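PDB 2QEE: BH0493 protein from Bacillus halodurans C-125, which binds zinc and is probably a metal-dependent enzyme of the amidohydrolase superfamily. Local coordinates for residues C[129-139]-C[361-372]; C[198-207]-C[240-249]. All coordinates share one frame; numbering follows the deposited sequence.

Overall arrangement
From the N terminus, helix 8-21 leads into strand 24-26, and a run of helices follows up to helix 126-136, which leads into strand 139-143 of the same parallel sheet. Contact 1 forms when residues 361-372 return to 129-139, closing a loop of 221 residues. Contact 2 (198-207 with 240-249) is nested wholly inside that loop and closes a much shorter one of 32 residues around strand 222-226. Contact 1 is buried and joins helix 126-136 to helix 363-388, near the end of the fold. Contact 2 joins two successive helices, 200-217 and 237-253, on the opposite side of the chain's centre. The two contacts' centres lie 39 Å apart, and they do not touch.

Contact 1 (C[129-139]-C[361-372]); sequences QVDTVLQLANV and LEQLIYKWHHSK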
loop_
_atom_site.group_PDB
_atom_site.type_symbol
_atom_site.label_atom_id
_atom_site.label_comp_id
_atom_site.label_asym_id
_atom_site.label_seq_id
_atom_site.Cartn_x
_atom_site.Cartn_y
_atom_site.Cartn_z
ATOM N N GLN C 129 -38.924 -3.968 -11.613
ATOM C CA GLN C 129 -37.756 -4.119 -10.720
ATOM C C GLN C 129 -36.737 -3.045 -11.015
ATOM O O GLN C 129 -36.091 -2.512 -10.084
ATOM C CB GLN C 129 -37.138 -5.533 -10.757
ATOM C CG GLN C 129 -35.996 -5.763 -9.715
ATOM C CD GLN C 129 -36.463 -5.706 -8.239
ATOM O OE1 GLN C 129 -37.547 -5.182 -7.923
ATOM N NE2 GLN C 129 -35.623 -6.237 -7.322
ATOM N N VAL C 130 -36.518 -2.768 -12.283
ATOM C CA VAL C 130 -35.640 -1.634 -12.663
ATOM C C VAL C 130 -36.155 -0.343 -11.998
ATOM O O VAL C 130 -35.384 0.399 -11.385
ATOM C CB VAL C 130 -35.479 -1.501 -14.218
ATOM C CG1 VAL C 130 -34.806 -0.224 -14.582
ATOM C CG2 VAL C 130 -34.668 -2.670 -14.759
ATOM N N ASP C 131 -37.446 -0.052 -12.124
ATOM C CA ASP C 131 -37.993 1.143 -11.466
ATOM C C ASP C 131 -37.698 1.167 -9.968
ATOM O O ASP C 131 -37.239 2.170 -9.450
ATOM C CB ASP C 131 -39.505 1.238 -11.721
ATOM C CG ASP C 131 -39.822 1.698 -13.118
ATOM O OD1 ASP C 131 -38.917 2.131 -13.857
ATOM O OD2 ASP C 131 -41.025 1.657 -13.484
ATOM N N THR C 132 -38.010 0.077 -9.280
ATOM C CA THR C 132 -37.761 -0.032 -7.859
ATOM C C THR C 132 -36.275 0.189 -7.539
ATOM O O THR C 132 -35.932 1.006 -6.670
ATOM C CB THR C 132 -38.184 -1.401 -7.333
ATOM O OG1 THR C 132 -39.594 -1.591 -7.605
ATOM C CG2 THR C 132 -37.964 -1.465 -5.836
ATOM N N VAL C 133 -35.408 -0.557 -8.233
ATOM C CA VAL C 133 -33.985 -0.558 -7.876
ATOM C C VAL C 133 -33.328 0.785 -8.153
ATOM O O VAL C 133 -32.571 1.270 -7.302
ATOM C CB VAL C 133 -33.212 -1.752 -8.547
ATOM C CG1 VAL C 133 -31.660 -1.563 -8.439
ATOM C CG2 VAL C 133 -33.624 -2.996 -7.896
ATOM N N LEU C 134 -33.617 1.429 -9.279
ATOM C CA LEU C 134 -32.978 2.706 -9.572
ATOM C C LEU C 134 -33.434 3.795 -8.582
ATOM O O LEU C 134 -32.658 4.721 -8.263
ATOM C CB LEU C 134 -33.288 3.165 -11.007
ATOM C CG LEU C 134 -32.715 2.267 -12.122
ATOM C CD1 LEU C 134 -32.905 2.960 -13.503
ATOM C CD2 LEU C 134 -31.272 1.996 -11.888
ATOM N N GLN C 135 -34.683 3.694 -8.141
ATOM C CA GLN C 135 -35.205 4.624 -7.149
ATOM C C GLN C 135 -34.487 4.440 -5.800
ATOM O O GLN C 135 -33.951 5.408 -5.199
ATOM C CB GLN C 135 -36.719 4.436 -7.015
ATOM C CG GLN C 135 -37.357 5.480 -6.155
ATOM C CD GLN C 135 -37.128 5.238 -4.685
ATOM O OE1 GLN C 135 -37.312 4.127 -4.182
ATOM N NE2 GLN C 135 -36.782 6.306 -3.963
ATOM N N LEU C 136 -34.486 3.201 -5.323
ATOM C CA LEU C 136 -33.818 2.832 -4.053
ATOM C C LEU C 136 -32.339 3.171 -4.021
ATOM O O LEU C 136 -31.834 3.676 -2.986
ATOM C CB LEU C 136 -33.976 1.353 -3.725
ATOM C CG LEU C 136 -35.339 0.932 -3.218
ATOM C CD1 LEU C 136 -35.402 -0.599 -3.232
ATOM C CD2 LEU C 136 -35.583 1.515 -1.825
ATOM N N ALA C 137 -31.639 2.903 -5.129
ATOM C CA ALA C 137 -30.209 3.206 -5.226
ATOM C C ALA C 137 -29.981 4.672 -5.644
ATOM O O ALA C 137 -28.836 5.113 -5.744
ATOM C CB ALA C 137 -29.504 2.223 -6.220
ATOM N N ASN C 138 -31.054 5.439 -5.933
ATOM C CA ASN C 138 -30.888 6.804 -6.457
ATOM C C ASN C 138 -29.902 6.903 -7.616
ATOM O O ASN C 138 -28.976 7.737 -7.616
ATOM C CB ASN C 138 -30.502 7.799 -5.333
ATOM C CG ASN C 138 -30.816 9.222 -5.689
ATOM O OD1 ASN C 138 -31.462 9.522 -6.721
ATOM N ND2 ASN C 138 -30.276 10.156 -4.878
ATOM N N VAL C 139 -30.102 6.050 -8.642
ATOM C CA VAL C 139 -29.281 6.082 -9.841
ATOM C C VAL C 139 -30.146 6.569 -11.019
ATOM O O VAL C 139 -31.188 5.961 -11.328
ATOM C CB VAL C 139 -28.702 4.695 -10.174
ATOM C CG1 VAL C 139 -28.063 4.671 -11.574
ATOM C CG2 VAL C 139 -27.673 4.286 -9.092
ATOM N N LEU C 361 -28.941 -6.653 -11.363
ATOM C CA LEU C 361 -29.622 -5.372 -11.154
ATOM C C LEU C 361 -29.601 -4.879 -9.709
ATOM O O LEU C 361 -29.185 -3.749 -9.469
ATOM C CB LEU C 361 -31.094 -5.467 -11.584
ATOM C CG LEU C 361 -31.951 -4.202 -11.414
ATOM C CD1 LEU C 361 -31.413 -2.999 -12.162
ATOM C CD2 LEU C 361 -33.365 -4.597 -11.892
ATOM N N GLU C 362 -29.999 -5.728 -8.760
ATOM C CA GLU C 362 -30.134 -5.284 -7.343
ATOM C C GLU C 362 -28.823 -4.838 -6.703
ATOM O O GLU C 362 -28.872 -4.099 -5.700
ATOM C CB GLU C 362 -30.725 -6.355 -6.449
ATOM C CG GLU C 362 -32.201 -6.662 -6.738
ATOM C CD GLU C 362 -32.429 -7.517 -7.995
ATOM O OE1 GLU C 362 -31.474 -8.023 -8.616
ATOM O OE2 GLU C 362 -33.613 -7.700 -8.332
ATOM N N GLN C 363 -27.698 -5.214 -7.291
ATOM C CA GLN C 363 -26.392 -4.804 -6.768
ATOM C C GLN C 363 -26.178 -3.278 -6.776
ATOM O O GLN C 363 -25.342 -2.740 -6.031
ATOM C CB GLN C 363 -25.279 -5.444 -7.561
ATOM C CG GLN C 363 -25.216 -6.966 -7.406
ATOM C CD GLN C 363 -24.212 -7.627 -8.335
ATOM O OE1 GLN C 363 -23.868 -7.100 -9.376
ATOM N NE2 GLN C 363 -23.745 -8.810 -7.955
ATOM N N LEU C 364 -26.894 -2.552 -7.618
ATOM C CA LEU C 364 -26.869 -1.080 -7.551
ATOM C C LEU C 364 -27.174 -0.632 -6.142
ATOM O O LEU C 364 -26.575 0.370 -5.691
ATOM C CB LEU C 364 -27.911 -0.469 -8.502
ATOM C CG LEU C 364 -27.580 -0.684 -9.948
ATOM C CD1 LEU C 364 -28.719 -0.031 -10.757
ATOM C CD2 LEU C 364 -26.286 0.020 -10.298
ATOM N N ILE C 365 -28.031 -1.361 -5.425
ATOM C CA ILE C 365 -28.417 -0.912 -4.081
ATOM C C ILE C 365 -27.146 -0.922 -3.206
ATOM O O ILE C 365 -26.769 0.121 -2.644
ATOM C CB ILE C 365 -29.497 -1.812 -3.449
ATOM C CG1 ILE C 365 -30.781 -1.687 -4.284
ATOM C CG2 ILE C 365 -29.832 -1.343 -1.981
ATOM C CD1 ILE C 365 -31.931 -2.640 -3.809
ATOM N N TYR C 366 -26.512 -2.093 -3.091
ATOM C CA TYR C 366 -25.367 -2.183 -2.123
ATOM C C TYR C 366 -24.117 -1.507 -2.644
ATOM O O TYR C 366 -23.313 -0.921 -1.845
ATOM C CB TYR C 366 -25.072 -3.604 -1.694
ATOM C CG TYR C 366 -24.034 -4.405 -2.456
ATOM C CD1 TYR C 366 -22.660 -4.161 -2.276
ATOM C CD2 TYR C 366 -24.417 -5.469 -3.326
ATOM C CE1 TYR C 366 -21.690 -4.957 -2.845
ATOM C CE2 TYR C 366 -23.425 -6.256 -3.926
ATOM C CZ TYR C 366 -22.080 -5.988 -3.715
ATOM O OH TYR C 366 -21.092 -6.772 -4.290
ATOM N N LYS C 367 -23.870 -1.571 -3.946
ATOM C CA LYS C 367 -22.629 -0.991 -4.430
ATOM C C LYS C 367 -22.630 0.512 -4.128
ATOM O O LYS C 367 -21.603 1.075 -3.700
ATOM C CB LYS C 367 -22.430 -1.249 -5.937
ATOM C CG LYS C 367 -22.356 -2.744 -6.283
ATOM C CD LYS C 367 -20.970 -3.236 -6.383
ATOM C CE LYS C 367 -21.029 -4.619 -7.095
ATOM N NZ LYS C 367 -19.651 -5.184 -7.136
ATOM N N TRP C 368 -23.756 1.189 -4.326
ATOM C CA TRP C 368 -23.833 2.639 -4.070
ATOM C C TRP C 368 -23.976 2.953 -2.576
ATOM O O TRP C 368 -23.385 3.903 -2.091
ATOM C CB TRP C 368 -24.920 3.293 -4.976
ATOM C CG TRP C 368 -24.388 3.300 -6.366
ATOM C CD1 TRP C 368 -24.800 2.506 -7.412
ATOM C CD2 TRP C 368 -23.260 4.029 -6.831
ATOM N NE1 TRP C 368 -24.032 2.755 -8.512
ATOM C CE2 TRP C 368 -23.049 3.659 -8.170
ATOM C CE3 TRP C 368 -22.403 4.968 -6.233
ATOM C CZ2 TRP C 368 -22.034 4.204 -8.940
ATOM C CZ3 TRP C 368 -21.417 5.530 -6.989
ATOM C CH2 TRP C 368 -21.216 5.119 -8.344
ATOM N N HIS C 369 -24.730 2.167 -1.847
ATOM C CA HIS C 369 -24.860 2.396 -0.399
ATOM C C HIS C 369 -23.467 2.286 0.274
ATOM O O HIS C 369 -23.052 3.152 1.081
ATOM C CB HIS C 369 -25.814 1.355 0.168
ATOM C CG HIS C 369 -26.078 1.471 1.641
ATOM N ND1 HIS C 369 -25.128 1.164 2.610
ATOM C CD2 HIS C 369 -27.211 1.789 2.313
ATOM C CE1 HIS C 369 -25.660 1.340 3.807
ATOM N NE2 HIS C 369 -26.921 1.722 3.657
ATOM N N HIS C 370 -22.751 1.196 -0.021
ATOM C CA HIS C 370 -21.474 0.959 0.692
ATOM C C HIS C 370 -20.440 1.997 0.304
ATOM O O HIS C 370 -19.605 2.427 1.149
ATOM C CB HIS C 370 -20.923 -0.439 0.350
ATOM C CG HIS C 370 -21.753 -1.590 0.847
ATOM N ND1 HIS C 370 -21.289 -2.892 0.781
ATOM C CD2 HIS C 370 -22.990 -1.656 1.399
ATOM C CE1 HIS C 370 -22.226 -3.711 1.246
ATOM N NE2 HIS C 370 -23.246 -2.983 1.666
ATOM N N SER C 371 -20.426 2.367 -0.987
ATOM C CA SER C 371 -19.453 3.359 -1.460
ATOM C C SER C 371 -19.815 4.754 -1.022
ATOM O O SER C 371 -18.951 5.526 -0.732
ATOM C CB SER C 371 -19.354 3.339 -2.968
ATOM O OG SER C 371 -18.611 2.157 -3.342
ATOM N N LYS C 372 -21.094 5.106 -1.077
ATOM C CA LYS C 372 -21.456 6.470 -0.646
ATOM C C LYS C 372 -21.056 6.784 0.795
ATOM O O LYS C 372 -20.566 7.856 1.041
ATOM C CB LYS C 372 -22.944 6.772 -0.874
ATOM C CG LYS C 372 -23.186 7.189 -2.326
ATOM C CD LYS C 372 -24.726 7.516 -2.523
ATOM C CE LYS C 372 -24.963 8.353 -3.833
ATOM N NZ LYS C 372 -26.401 8.851 -3.964
HETATM O O HOH W 1 -27.344 6.466 -3.921
#
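Leu361 and Val133 lie antiparallel side by side, Leu361 CG 4.0 Å from Val133 CB, where helix 126-136 meets the residues leading into helix 363-388. Leu361 extends away from its own N (chi1 179°), which brings CD2 to the first turn of segment 129-139, 3.6 Å from Gln129 CG and also touching Val130 CG2. Val133 CG1 sits 3.5 Å from the carbonyl oxygen of Leu361 and packs onto Leu364 CB and Ile365 CG1. Ile365 in turn reaches Leu136, CD1 to CD1, at 4.1 Å. Ala137 CB rests 3.9 Å from Ile365 CA, and the CA atoms of Ala137 and Ile365 come within 4.6 Å, consistent with the small alanine side chain. Beside them, Leu134 CD2 and Leu364 CD1 are tightly packed at 3.5 Å.

At one end, Gln129 NE2 donates to the anti lone pair of Glu362 OE2 (2.7 Å, 162°). Lys124 holds Gln129 OE1 and Asp43 N holds Glu362 OE1, which fixes both flat groups. Were Gln129 an alanine, Glu362 OE2 would probably lose this donor and a gap would open beside Leu361 CD2. At the other end, a water links Ala137 O to Lys372 NZ, which also bonds Val19 O.

Segments 129-136 and 363-372 run nearly parallel, 6° apart. Helix 114-122 borders the Gln129 end, while beyond the Schellman turn at Asn138, Val139 and Trp368 both pack on Val24 of strand 24-26.

Contact 2 (C[198-207]-C[240-249]); sequences WNEGSIQEVK and RIIRDCLLPV
Trp198 lays one face of its indole against Arg240, whose CB makes a CH-pi contact 4.0 Å from the centroid of the five-membered ring. The contact pairs two neighbouring helices, 200-217 and 237-253, of successive beta-alpha-beta crossovers, as in the distorted (beta/alpha) barrel of amidohydrolases; the axes of segments 200-207 and 240-249 cross at -44°. Trp198 lies just before the first helix, ahead of the N-cap Asn199, and with CG anti to its own N (chi1 -169°) it swings the ring across to the second helix.

There NE1 donates almost straight to Asp244 OD2 (2.6 Å, 171°), through the anti lone pair and with ring and carboxylate nearly coplanar. Ile203 CG1 lies over the opposite face of the indole, and Ile203 CD1 also touches Asp244 OD2. The CZ2-CH2 edge of the six-membered ring meets Cys245 SG near its plane, Trp198 CZ2 to SG being 3.6 Å. The same sulfur packs against Val206 CG1, 3.8 Å away, and so lies between the indole edge and Val206.

Farther along, Lys207 lies alongside Val249, its CG 3.8 Å from Val249 CG2. Tyr180 of helix 180-189 touches both Val206 and Ile241.

The carboxylate has a second hold: Arg243 forms a bidentate salt bridge with it, NE reaching Asp244 OD1 at 2.8 Å and NH2 reaching Asp244 OD2 at 3.1 Å, so OD2 accepts from both Trp198 and Arg243.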
loop_
_atom_site.group_PDB
_atom_site.type_symbol
_atom_site.label_atom_id
_atom_site.label_comp_id
_atom_site.label_asym_id
_atom_site.label_seq_id
_atom_site.Cartn_x
_atom_site.Cartn_y
_atom_site.Cartn_z
ATOM N N TRP C 198 -1.828 -6.923 -42.656
ATOM C CA TRP C 198 -2.243 -5.642 -42.088
ATOM C C TRP C 198 -1.915 -4.501 -43.044
ATOM O O TRP C 198 -0.877 -3.814 -42.904
ATOM C CB TRP C 198 -1.620 -5.396 -40.698
ATOM C CG TRP C 198 -2.280 -4.186 -39.998
ATOM C CD1 TRP C 198 -1.717 -2.965 -39.772
ATOM C CD2 TRP C 198 -3.622 -4.120 -39.486
ATOM N NE1 TRP C 198 -2.631 -2.131 -39.134
ATOM C CE2 TRP C 198 -3.799 -2.822 -38.941
ATOM C CE3 TRP C 198 -4.686 -5.038 -39.413
ATOM C CZ2 TRP C 198 -5.015 -2.404 -38.351
ATOM C CZ3 TRP C 198 -5.893 -4.631 -38.817
ATOM C CH2 TRP C 198 -6.042 -3.318 -38.313
ATOM N N ASN C 199 -2.792 -4.312 -44.035
ATOM C CA ASN C 199 -2.599 -3.254 -45.030
ATOM C C ASN C 199 -3.707 -2.219 -44.928
ATOM O O ASN C 199 -4.539 -2.308 -44.017
ATOM C CB ASN C 199 -2.532 -3.854 -46.435
ATOM C CG ASN C 199 -3.698 -4.748 -46.729
ATOM O OD1 ASN C 199 -4.804 -4.558 -46.200
ATOM N ND2 ASN C 199 -3.472 -5.736 -47.592
ATOM N N GLU C 200 -3.698 -1.231 -45.829
ATOM C CA GLU C 200 -4.661 -0.134 -45.773
ATOM C C GLU C 200 -6.083 -0.626 -45.781
ATOM O O GLU C 200 -6.958 -0.027 -45.138
ATOM C CB GLU C 200 -4.467 0.879 -46.901
ATOM C CG GLU C 200 -3.926 2.235 -46.425
ATOM C CD GLU C 200 -4.771 2.890 -45.316
ATOM O OE1 GLU C 200 -4.201 3.571 -44.422
ATOM O OE2 GLU C 200 -6.012 2.728 -45.338
ATOM N N GLY C 201 -6.303 -1.724 -46.500
ATOM C CA GLY C 201 -7.616 -2.299 -46.636
ATOM C C GLY C 201 -8.085 -2.852 -45.314
ATOM O O GLY C 201 -9.264 -2.727 -44.955
ATOM N N SER C 202 -7.174 -3.515 -44.597
ATOM C CA SER C 202 -7.534 -4.067 -43.305
ATOM C C SER C 202 -7.821 -2.933 -42.304
ATOM O O SER C 202 -8.827 -3.003 -41.569
ATOM C CB SER C 202 -6.464 -5.021 -42.787
ATOM O OG SER C 202 -6.618 -6.322 -43.362
ATOM N N ILE C 203 -6.951 -1.924 -42.298
ATOM C CA ILE C 203 -7.130 -0.689 -41.496
ATOM C C ILE C 203 -8.491 -0.037 -41.741
ATOM O O ILE C 203 -9.255 0.256 -40.805
ATOM C CB ILE C 203 -5.992 0.322 -41.730
ATOM C CG1 ILE C 203 -4.660 -0.262 -41.220
ATOM C CG2 ILE C 203 -6.329 1.713 -41.077
ATOM C CD1 ILE C 203 -3.429 0.478 -41.618
ATOM N N GLN C 204 -8.833 0.147 -43.013
ATOM C CA GLN C 204 -10.116 0.759 -43.350
ATOM C C GLN C 204 -11.339 -0.032 -42.938
ATOM O O GLN C 204 -12.333 0.552 -42.489
ATOM C CB GLN C 204 -10.170 1.052 -44.864
ATOM C CG GLN C 204 -9.239 2.158 -45.224
ATOM C CD GLN C 204 -9.345 3.293 -44.242
ATOM O OE1 GLN C 204 -10.458 3.685 -43.851
ATOM N NE2 GLN C 204 -8.193 3.819 -43.800
ATOM N N GLU C 205 -11.301 -1.348 -43.100
ATOM C CA GLU C 205 -12.440 -2.160 -42.790
ATOM C C GLU C 205 -12.623 -2.271 -41.294
ATOM O O GLU C 205 -13.758 -2.357 -40.814
ATOM C CB GLU C 205 -12.364 -3.525 -43.445
ATOM C CG GLU C 205 -12.676 -3.439 -44.954
ATOM C CD GLU C 205 -14.107 -2.967 -45.212
ATOM O OE1 GLU C 205 -14.969 -3.849 -45.330
ATOM O OE2 GLU C 205 -14.370 -1.733 -45.218
ATOM N N VAL C 206 -11.523 -2.251 -40.547
ATOM C CA VAL C 206 -11.702 -2.266 -39.082
ATOM C C VAL C 206 -12.281 -0.910 -38.587
ATOM O O VAL C 206 -13.193 -0.896 -37.741
ATOM C CB VAL C 206 -10.405 -2.702 -38.332
ATOM C CG1 VAL C 206 -10.536 -2.460 -36.796
ATOM C CG2 VAL C 206 -10.147 -4.186 -38.576
ATOM N N LYS C 207 -11.769 0.216 -39.091
ATOM C CA LYS C 207 -12.420 1.525 -38.838
ATOM C C LYS C 207 -13.896 1.542 -39.206
ATOM O O LYS C 207 -14.718 2.126 -38.489
ATOM C CB LYS C 207 -11.714 2.636 -39.578
ATOM C CG LYS C 207 -10.326 2.956 -39.054
ATOM C CD LYS C 207 -9.603 3.927 -39.948
ATOM C CE LYS C 207 -9.753 5.308 -39.459
ATOM N NZ LYS C 207 -8.682 6.161 -40.049
ATOM N N ARG C 240 -1.525 -2.481 -33.166
ATOM C CA ARG C 240 -1.844 -1.932 -34.510
ATOM C C ARG C 240 -3.268 -1.421 -34.628
ATOM O O ARG C 240 -3.491 -0.328 -35.211
ATOM C CB ARG C 240 -1.531 -2.908 -35.644
ATOM C CG ARG C 240 -0.047 -3.117 -35.769
ATOM C CD ARG C 240 0.335 -3.960 -36.996
ATOM N NE ARG C 240 -0.046 -5.337 -36.758
ATOM C CZ ARG C 240 0.780 -6.278 -36.295
ATOM N NH1 ARG C 240 2.066 -6.026 -36.048
ATOM N NH2 ARG C 240 0.296 -7.479 -36.079
ATOM N N ILE C 241 -4.220 -2.184 -34.086
ATOM C CA ILE C 241 -5.625 -1.789 -34.101
ATOM C C ILE C 241 -5.815 -0.480 -33.308
ATOM O O ILE C 241 -6.465 0.454 -33.781
ATOM C CB ILE C 241 -6.537 -2.871 -33.585
ATOM C CG1 ILE C 241 -6.510 -4.109 -34.532
ATOM C CG2 ILE C 241 -7.988 -2.329 -33.466
ATOM C CD1 ILE C 241 -7.230 -5.378 -33.937
ATOM N N ILE C 242 -5.179 -0.379 -32.123
ATOM C CA ILE C 242 -5.307 0.858 -31.339
ATOM C C ILE C 242 -4.716 2.054 -32.076
ATOM O O ILE C 242 -5.392 3.104 -32.240
ATOM C CB ILE C 242 -4.670 0.720 -29.917
ATOM C CG1 ILE C 242 -5.405 -0.370 -29.150
ATOM C CG2 ILE C 242 -4.621 2.111 -29.188
ATOM C CD1 ILE C 242 -4.801 -0.667 -27.718
ATOM N N ARG C 243 -3.496 1.879 -32.583
ATOM C CA ARG C 243 -2.764 2.942 -33.312
ATOM C C ARG C 243 -3.480 3.348 -34.601
ATOM O O ARG C 243 -3.769 4.532 -34.831
ATOM C CB ARG C 243 -1.338 2.501 -33.667
ATOM C CG ARG C 243 -0.464 3.582 -34.300
ATOM C CD ARG C 243 0.794 3.002 -34.980
ATOM N NE ARG C 243 0.477 1.935 -35.935
ATOM C CZ ARG C 243 1.273 0.889 -36.223
ATOM N NH1 ARG C 243 2.444 0.751 -35.645
ATOM N NH2 ARG C 243 0.872 -0.032 -37.093
ATOM N N ASP C 244 -3.786 2.356 -35.427
ATOM C CA ASP C 244 -4.249 2.636 -36.791
ATOM C C ASP C 244 -5.744 2.861 -36.915
ATOM O O ASP C 244 -6.178 3.492 -37.884
ATOM C CB ASP C 244 -3.857 1.502 -37.753
ATOM C CG ASP C 244 -2.371 1.385 -37.971
ATOM O OD1 ASP C 244 -1.619 2.351 -37.710
ATOM O OD2 ASP C 244 -1.961 0.273 -38.415
ATOM N N CYS C 245 -6.543 2.345 -35.976
ATOM C CA CYS C 245 -7.986 2.339 -36.126
ATOM C C CYS C 245 -8.683 3.055 -34.978
ATOM O O CYS C 245 -9.473 3.980 -35.177
ATOM C CB CYS C 245 -8.536 0.909 -36.257
ATOM S SG CYS C 245 -7.696 -0.103 -37.557
ATOM N N LEU C 246 -8.426 2.593 -33.765
ATOM C CA LEU C 246 -9.284 2.993 -32.646
ATOM C C LEU C 246 -9.028 4.459 -32.309
ATOM O O LEU C 246 -9.983 5.198 -32.150
ATOM C CB LEU C 246 -9.018 2.087 -31.419
ATOM C CG LEU C 246 -9.995 2.339 -30.280
ATOM C CD1 LEU C 246 -10.257 1.041 -29.571
ATOM C CD2 LEU C 246 -9.441 3.445 -29.327
ATOM N N LEU C 247 -7.762 4.848 -32.150
ATOM C CA LEU C 247 -7.439 6.211 -31.694
ATOM C C LEU C 247 -7.922 7.235 -32.726
ATOM O O LEU C 247 -8.609 8.199 -32.352
ATOM C CB LEU C 247 -5.946 6.361 -31.394
ATOM C CG LEU C 247 -5.496 5.607 -30.120
ATOM C CD1 LEU C 247 -4.006 5.759 -29.914
ATOM C CD2 LEU C 247 -6.283 6.085 -28.881
ATOM N N PRO C 248 -7.610 7.009 -34.043
ATOM C CA PRO C 248 -8.153 7.992 -35.030
ATOM C C PRO C 248 -9.687 8.105 -35.030
ATOM O O PRO C 248 -10.209 9.223 -35.063
ATOM C CB PRO C 248 -7.693 7.438 -36.388
ATOM C CG PRO C 248 -6.516 6.529 -36.068
ATOM C CD PRO C 248 -6.773 5.973 -34.692
ATOM N N VAL C 249 -10.399 6.979 -34.983
ATOM C CA VAL C 249 -11.870 6.978 -34.910
ATOM C C VAL C 249 -12.389 7.703 -33.664
ATOM O O VAL C 249 -13.321 8.539 -33.715
ATOM C CB VAL C 249 -12.478 5.557 -35.058
ATOM C CG1 VAL C 249 -13.957 5.522 -34.718
ATOM C CG2 VAL C 249 -12.258 5.019 -36.472
#